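Local coordinates for protein PKS (Streptomyces albus, PDB 4OQJ) that probably catalyses decarboxylative chain extension as a ketosynthase of the oxazolomycin polyketide synthase, condensing acyl groups carried by acyl carrier protein, at residues A[464-478]-A[503-517]. Residues are numbered along the deposited sequence; the frame is centred on the assembly and turned at random.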
loop_
_atom_site.group_PDB
_atom_site.type_symbol
_atom_site.label_atom_id
_atom_site.label_comp_id
_atom_site.label_asym_id
_atom_site.label_seq_id
_atom_site.Cartn_x
_atom_site.Cartn_y
_atom_site.Cartn_z
ATOM N N PRO A 464 -7.146 7.532 46.371
ATOM C CA PRO A 464 -7.737 8.545 45.487
ATOM C C PRO A 464 -6.936 8.713 44.198
ATOM O O PRO A 464 -5.790 8.285 44.129
ATOM C CB PRO A 464 -7.694 9.822 46.325
ATOM C CG PRO A 464 -6.560 9.613 47.285
ATOM C CD PRO A 464 -6.534 8.131 47.575
ATOM N N ARG A 465 -7.553 9.334 43.201
ATOM C CA ARG A 465 -6.931 9.540 41.899
ATOM C C ARG A 465 -7.290 10.908 41.375
ATOM O O ARG A 465 -8.347 11.448 41.687
ATOM C CB ARG A 465 -7.381 8.471 40.891
ATOM C CG ARG A 465 -6.882 7.077 41.194
ATOM C CD ARG A 465 -5.395 6.952 40.933
ATOM N NE ARG A 465 -4.866 5.646 41.322
ATOM C CZ ARG A 465 -3.693 5.164 40.919
ATOM N NH1 ARG A 465 -2.916 5.872 40.108
ATOM N NH2 ARG A 465 -3.295 3.967 41.326
ATOM N N LEU A 466 -6.395 11.457 40.573
ATOM C CA LEU A 466 -6.626 12.717 39.901
ATOM C C LEU A 466 -7.099 12.444 38.480
ATOM O O LEU A 466 -6.363 11.865 37.694
ATOM C CB LEU A 466 -5.338 13.558 39.873
ATOM C CG LEU A 466 -5.447 14.902 39.154
ATOM C CD1 LEU A 466 -6.431 15.819 39.887
ATOM C CD2 LEU A 466 -4.093 15.552 39.032
ATOM N N LEU A 467 -8.315 12.872 38.163
ATOM C CA LEU A 467 -8.856 12.786 36.807
ATOM C C LEU A 467 -8.653 14.108 36.079
ATOM O O LEU A 467 -9.027 15.158 36.601
ATOM C CB LEU A 467 -10.341 12.438 36.855
ATOM C CG LEU A 467 -10.719 11.199 37.664
ATOM C CD1 LEU A 467 -12.213 10.933 37.522
ATOM C CD2 LEU A 467 -9.910 9.985 37.216
ATOM N N VAL A 468 -8.054 14.067 34.891
ATOM C CA VAL A 468 -7.816 15.293 34.135
ATOM C C VAL A 468 -8.531 15.239 32.777
ATOM O O VAL A 468 -8.602 14.193 32.129
ATOM C CB VAL A 468 -6.303 15.565 33.964
ATOM C CG1 VAL A 468 -5.654 15.787 35.334
ATOM C CG2 VAL A 468 -5.619 14.438 33.204
ATOM N N LEU A 469 -9.128 16.365 32.402
ATOM C CA LEU A 469 -9.836 16.505 31.134
ATOM C C LEU A 469 -9.357 17.777 30.472
ATOM O O LEU A 469 -9.085 18.769 31.154
ATOM C CB LEU A 469 -11.355 16.575 31.341
ATOM C CG LEU A 469 -12.151 15.293 31.588
ATOM C CD1 LEU A 469 -11.829 14.693 32.934
ATOM C CD2 LEU A 469 -13.636 15.606 31.511
ATOM N N SER A 470 -9.240 17.760 29.148
ATOM C CA SER A 470 -8.926 18.988 28.422
ATOM C C SER A 470 -9.554 18.967 27.036
ATOM O O SER A 470 -9.730 17.910 26.427
ATOM C CB SER A 470 -7.405 19.214 28.337
ATOM O OG SER A 470 -6.738 18.245 27.544
ATOM N N ALA A 471 -9.920 20.153 26.572
ATOM C CA ALA A 471 -10.555 20.322 25.280
ATOM C C ALA A 471 -10.109 21.649 24.681
ATOM O O ALA A 471 -9.474 22.461 25.354
ATOM C CB ALA A 471 -12.065 20.263 25.413
ATOM N N ASN A 472 -10.443 21.859 23.414
ATOM C CA ASN A 472 -9.974 23.030 22.688
ATOM C C ASN A 472 -10.942 24.209 22.807
ATOM O O ASN A 472 -10.639 25.298 22.334
ATOM C CB ASN A 472 -9.756 22.691 21.214
ATOM C CG ASN A 472 -8.817 23.656 20.540
ATOM O OD1 ASN A 472 -7.761 23.988 21.080
ATOM N ND2 ASN A 472 -9.195 24.123 19.368
ATOM N N THR A 473 -12.098 23.968 23.428
ATOM C CA THR A 473 -13.079 25.009 23.722
ATOM C C THR A 473 -13.792 24.692 25.038
ATOM O O THR A 473 -13.866 23.536 25.443
ATOM C CB THR A 473 -14.170 25.148 22.618
ATOM O OG1 THR A 473 -15.088 24.057 22.718
ATOM C CG2 THR A 473 -13.563 25.205 21.213
ATOM N N PRO A 474 -14.339 25.721 25.707
ATOM C CA PRO A 474 -15.124 25.493 26.927
ATOM C C PRO A 474 -16.306 24.569 26.709
ATOM O O PRO A 474 -16.608 23.685 27.532
ATOM C CB PRO A 474 -15.597 26.903 27.297
ATOM C CG PRO A 474 -14.568 27.790 26.762
ATOM C CD PRO A 474 -14.098 27.152 25.476
ATOM N N ALA A 475 -16.985 24.769 25.584
ATOM C CA ALA A 475 -18.152 23.967 25.259
ATOM C C ALA A 475 -17.758 22.499 25.135
ATOM O O ALA A 475 -18.445 21.610 25.662
ATOM C CB ALA A 475 -18.798 24.465 23.982
ATOM N N ALA A 476 -16.644 22.241 24.451
ATOM C CA ALA A 476 -16.150 20.872 24.302
ATOM C C ALA A 476 -15.779 20.273 25.664
ATOM O O ALA A 476 -16.049 19.096 25.924
ATOM C CB ALA A 476 -14.945 20.835 23.347
ATOM N N LEU A 477 -15.161 21.082 26.524
ATOM C CA LEU A 477 -14.764 20.628 27.860
ATOM C C LEU A 477 -15.992 20.223 28.681
ATOM O O LEU A 477 -16.011 19.156 29.312
ATOM C CB LEU A 477 -13.971 21.721 28.586
ATOM C CG LEU A 477 -13.416 21.373 29.972
ATOM C CD1 LEU A 477 -12.383 20.265 29.872
ATOM C CD2 LEU A 477 -12.824 22.613 30.632
ATOM N N ASP A 478 -17.032 21.051 28.646
ATOM C CA ASP A 478 -18.279 20.711 29.339
ATOM C C ASP A 478 -18.895 19.419 28.805
ATOM O O ASP A 478 -19.303 18.554 29.593
ATOM C CB ASP A 478 -19.284 21.860 29.237
ATOM C CG ASP A 478 -18.925 23.034 30.140
ATOM O OD1 ASP A 478 -18.145 22.841 31.102
ATOM O OD2 ASP A 478 -19.419 24.156 29.888
ATOM N N LEU A 503 -6.863 8.820 30.903
ATOM C CA LEU A 503 -7.141 10.233 30.695
ATOM C C LEU A 503 -5.861 11.074 30.667
ATOM O O LEU A 503 -5.774 12.038 29.910
ATOM C CB LEU A 503 -8.073 10.739 31.783
ATOM C CG LEU A 503 -9.545 10.307 31.722
ATOM C CD1 LEU A 503 -10.249 10.740 33.000
ATOM C CD2 LEU A 503 -10.254 10.894 30.509
ATOM N N ALA A 504 -4.890 10.718 31.510
ATOM C CA ALA A 504 -3.653 11.471 31.654
ATOM C C ALA A 504 -2.679 11.201 30.517
ATOM O O ALA A 504 -1.978 12.104 30.071
ATOM C CB ALA A 504 -2.977 11.135 33.003
ATOM N N LEU A 505 -2.635 9.947 30.069
ATOM C CA LEU A 505 -1.637 9.497 29.101
ATOM C C LEU A 505 -2.185 9.384 27.689
ATOM O O LEU A 505 -1.428 9.412 26.723
ATOM C CB LEU A 505 -1.079 8.139 29.517
ATOM C CG LEU A 505 -0.326 8.089 30.851
ATOM C CD1 LEU A 505 -0.191 6.643 31.279
ATOM C CD2 LEU A 505 1.045 8.752 30.745
ATOM N N GLY A 506 -3.501 9.290 27.568
ATOM C CA GLY A 506 -4.122 8.858 26.324
ATOM C C GLY A 506 -5.042 9.872 25.691
ATOM O O GLY A 506 -5.846 9.521 24.826
ATOM N N ARG A 507 -4.905 11.133 26.098
ATOM C CA ARG A 507 -5.751 12.212 25.586
ATOM C C ARG A 507 -4.882 13.402 25.199
ATOM O O ARG A 507 -3.918 13.714 25.890
ATOM C CB ARG A 507 -6.787 12.617 26.637
ATOM C CG ARG A 507 -7.858 11.567 26.885
ATOM C CD ARG A 507 -8.808 11.507 25.699
ATOM N NE ARG A 507 -9.885 10.526 25.831
ATOM C CZ ARG A 507 -9.737 9.217 25.647
ATOM N NH1 ARG A 507 -8.538 8.708 25.375
ATOM N NH2 ARG A 507 -10.789 8.414 25.746
ATOM N N ARG A 508 -5.206 14.065 24.094
ATOM C CA ARG A 508 -4.427 15.222 23.675
ATOM C C ARG A 508 -4.431 16.297 24.777
ATOM O O ARG A 508 -5.456 16.538 25.400
ATOM C CB ARG A 508 -4.977 15.804 22.380
ATOM C CG ARG A 508 -4.121 16.940 21.841
ATOM C CD ARG A 508 -4.559 17.367 20.463
ATOM N NE ARG A 508 -4.088 16.445 19.428
ATOM C CZ ARG A 508 -4.075 16.739 18.135
ATOM N NH1 ARG A 508 -4.513 17.918 17.712
ATOM N NH2 ARG A 508 -3.617 15.862 17.265
ATOM N N VAL A 509 -3.286 16.936 24.997
ATOM C CA VAL A 509 -3.157 17.991 26.012
ATOM C C VAL A 509 -3.627 19.298 25.413
ATOM O O VAL A 509 -2.966 19.840 24.521
ATOM C CB VAL A 509 -1.692 18.153 26.489
ATOM C CG1 VAL A 509 -1.579 19.264 27.534
ATOM C CG2 VAL A 509 -1.180 16.852 27.036
ATOM N N LEU A 510 -4.759 19.803 25.880
ATOM C CA LEU A 510 -5.391 20.959 25.248
ATOM C C LEU A 510 -5.602 22.084 26.273
ATOM O O LEU A 510 -5.420 21.862 27.469
ATOM C CB LEU A 510 -6.704 20.528 24.586
ATOM C CG LEU A 510 -6.532 19.581 23.387
ATOM C CD1 LEU A 510 -7.852 18.934 22.991
ATOM C CD2 LEU A 510 -5.965 20.337 22.202
ATOM N N PRO A 511 -5.964 23.297 25.805
ATOM C CA PRO A 511 -5.865 24.499 26.659
ATOM C C PRO A 511 -6.945 24.705 27.722
ATOM O O PRO A 511 -6.647 25.281 28.771
ATOM C CB PRO A 511 -5.939 25.654 25.646
ATOM C CG PRO A 511 -5.628 25.048 24.325
ATOM C CD PRO A 511 -6.155 23.657 24.388
ATOM N N TYR A 512 -8.185 24.318 27.445
ATOM C CA TYR A 512 -9.242 24.441 28.454
ATOM C C TYR A 512 -9.253 23.170 29.279
ATOM O O TYR A 512 -9.523 22.086 28.759
ATOM C CB TYR A 512 -10.586 24.715 27.783
ATOM C CG TYR A 512 -10.544 26.031 27.056
ATOM C CD1 TYR A 512 -10.106 26.103 25.739
ATOM C CD2 TYR A 512 -10.879 27.215 27.706
ATOM C CE1 TYR A 512 -10.038 27.307 25.081
ATOM C CE2 TYR A 512 -10.815 28.428 27.053
ATOM C CZ TYR A 512 -10.389 28.470 25.749
ATOM O OH TYR A 512 -10.320 29.669 25.088
ATOM N N ARG A 513 -8.957 23.308 30.565
ATOM C CA ARG A 513 -8.661 22.156 31.397
ATOM C C ARG A 513 -9.556 22.032 32.617
ATOM O O ARG A 513 -10.090 23.021 33.139
ATOM C CB ARG A 513 -7.199 22.216 31.844
ATOM C CG ARG A 513 -6.236 22.264 30.675
ATOM C CD ARG A 513 -4.784 22.146 31.116
ATOM N NE ARG A 513 -3.875 22.191 29.968
ATOM C CZ ARG A 513 -2.543 22.164 30.055
ATOM N NH1 ARG A 513 -1.943 22.106 31.234
ATOM N NH2 ARG A 513 -1.808 22.193 28.953
ATOM N N ARG A 514 -9.695 20.792 33.080
ATOM C CA ARG A 514 -10.513 20.493 34.247
ATOM C C ARG A 514 -9.906 19.329 34.982
ATOM O O ARG A 514 -9.303 18.448 34.367
ATOM C CB ARG A 514 -11.950 20.175 33.846
ATOM C CG ARG A 514 -12.897 19.942 35.030
ATOM C CD ARG A 514 -14.324 20.025 34.559
ATOM N NE ARG A 514 -14.747 21.413 34.400
ATOM C CZ ARG A 514 -15.659 21.835 33.527
ATOM N NH1 ARG A 514 -16.247 20.978 32.706
ATOM N NH2 ARG A 514 -15.980 23.128 33.472
ATOM N N ALA A 515 -10.033 19.331 36.302
ATOM C CA ALA A 515 -9.510 18.219 37.087
ATOM C C ALA A 515 -10.284 18.020 38.378
ATOM O O ALA A 515 -10.910 18.939 38.910
ATOM C CB ALA A 515 -8.029 18.421 37.389
ATOM N N LEU A 516 -10.216 16.796 38.873
ATOM C CA LEU A 516 -10.995 16.381 40.026
ATOM C C LEU A 516 -10.258 15.282 40.749
ATOM O O LEU A 516 -9.826 14.320 40.130
ATOM C CB LEU A 516 -12.374 15.877 39.599
ATOM C CG LEU A 516 -13.152 15.127 40.675
ATOM C CD1 LEU A 516 -13.615 16.114 41.715
ATOM C CD2 LEU A 516 -14.314 14.352 40.081
ATOM N N VAL A 517 -10.126 15.410 42.062
ATOM C CA VAL A 517 -9.608 14.318 42.872
ATOM C C VAL A 517 -10.797 13.473 43.334
ATOM O O VAL A 517 -11.705 13.984 43.983
ATOM C CB VAL A 517 -8.826 14.828 44.113
ATOM C CG1 VAL A 517 -8.309 13.658 44.931
ATOM C CG2 VAL A 517 -7.680 15.746 43.701
HETATM O O HOH W 1 -7.688 13.975 29.597
HETATM O O HOH W 2 -8.118 15.901 25.343
#
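Arg514 grips Asp478 end-on: NH1 and NH2 both donate to the single oxygen Asp478 OD1, at 3.1 Å from NH1 and 3.2 Å from NH2. Carboxylate and guanidinium lie nearly coplanar, 7° apart, and Leu477 CD2 sits over one face of the guanidinium. The Arg514 chain leaves with CG opposite the backbone N (chi1 -176°) and bends at chi3 (-79°), which turns its end to the helix. At the start of that helix Pro474 lies over the Tyr512 ring in a CH-pi contact, CD 3.8 Å from the ring centroid, while Ala471 O is at the ring edge. Thr473 OG1 caps the helix, accepting from Ala476 N. These side chains stand on or beside strands 465-471 and 512-517, which run antiparallel, with hydrogen-bonded pairs Leu467-Leu516, Leu469-Arg514 and Ala471-Tyr512. Leu503 CB lies 3.5 Å from Val468 O, its CD1 packs on Leu467 and Leu469, and Val468 CG2 meets Ala504. Ser470 OG accepts from Leu510 N at 3.0 Å, which ties the loop before strand 512-518 to the first strand. Two waters link that strand to the end of helix 496-505 and the loop after it: one donates to Val468 O and Leu503 O, the other to Ser470 O and Arg508 O. Helix 660-673 packs on Leu466, Val468, Ala515 and Val517. Within the family's C-terminal extension, antiparallel pairing carries the contact, and the Asp478-Arg514 and Pro474-Tyr512 contacts tie helix 474-490 to strand 512-518. Arg514 NE and NH1 also hydrogen-bond to Thr538 OG1 and Thr481 OG1, which with the in-plane salt bridge probably restrict guanidinium rotation.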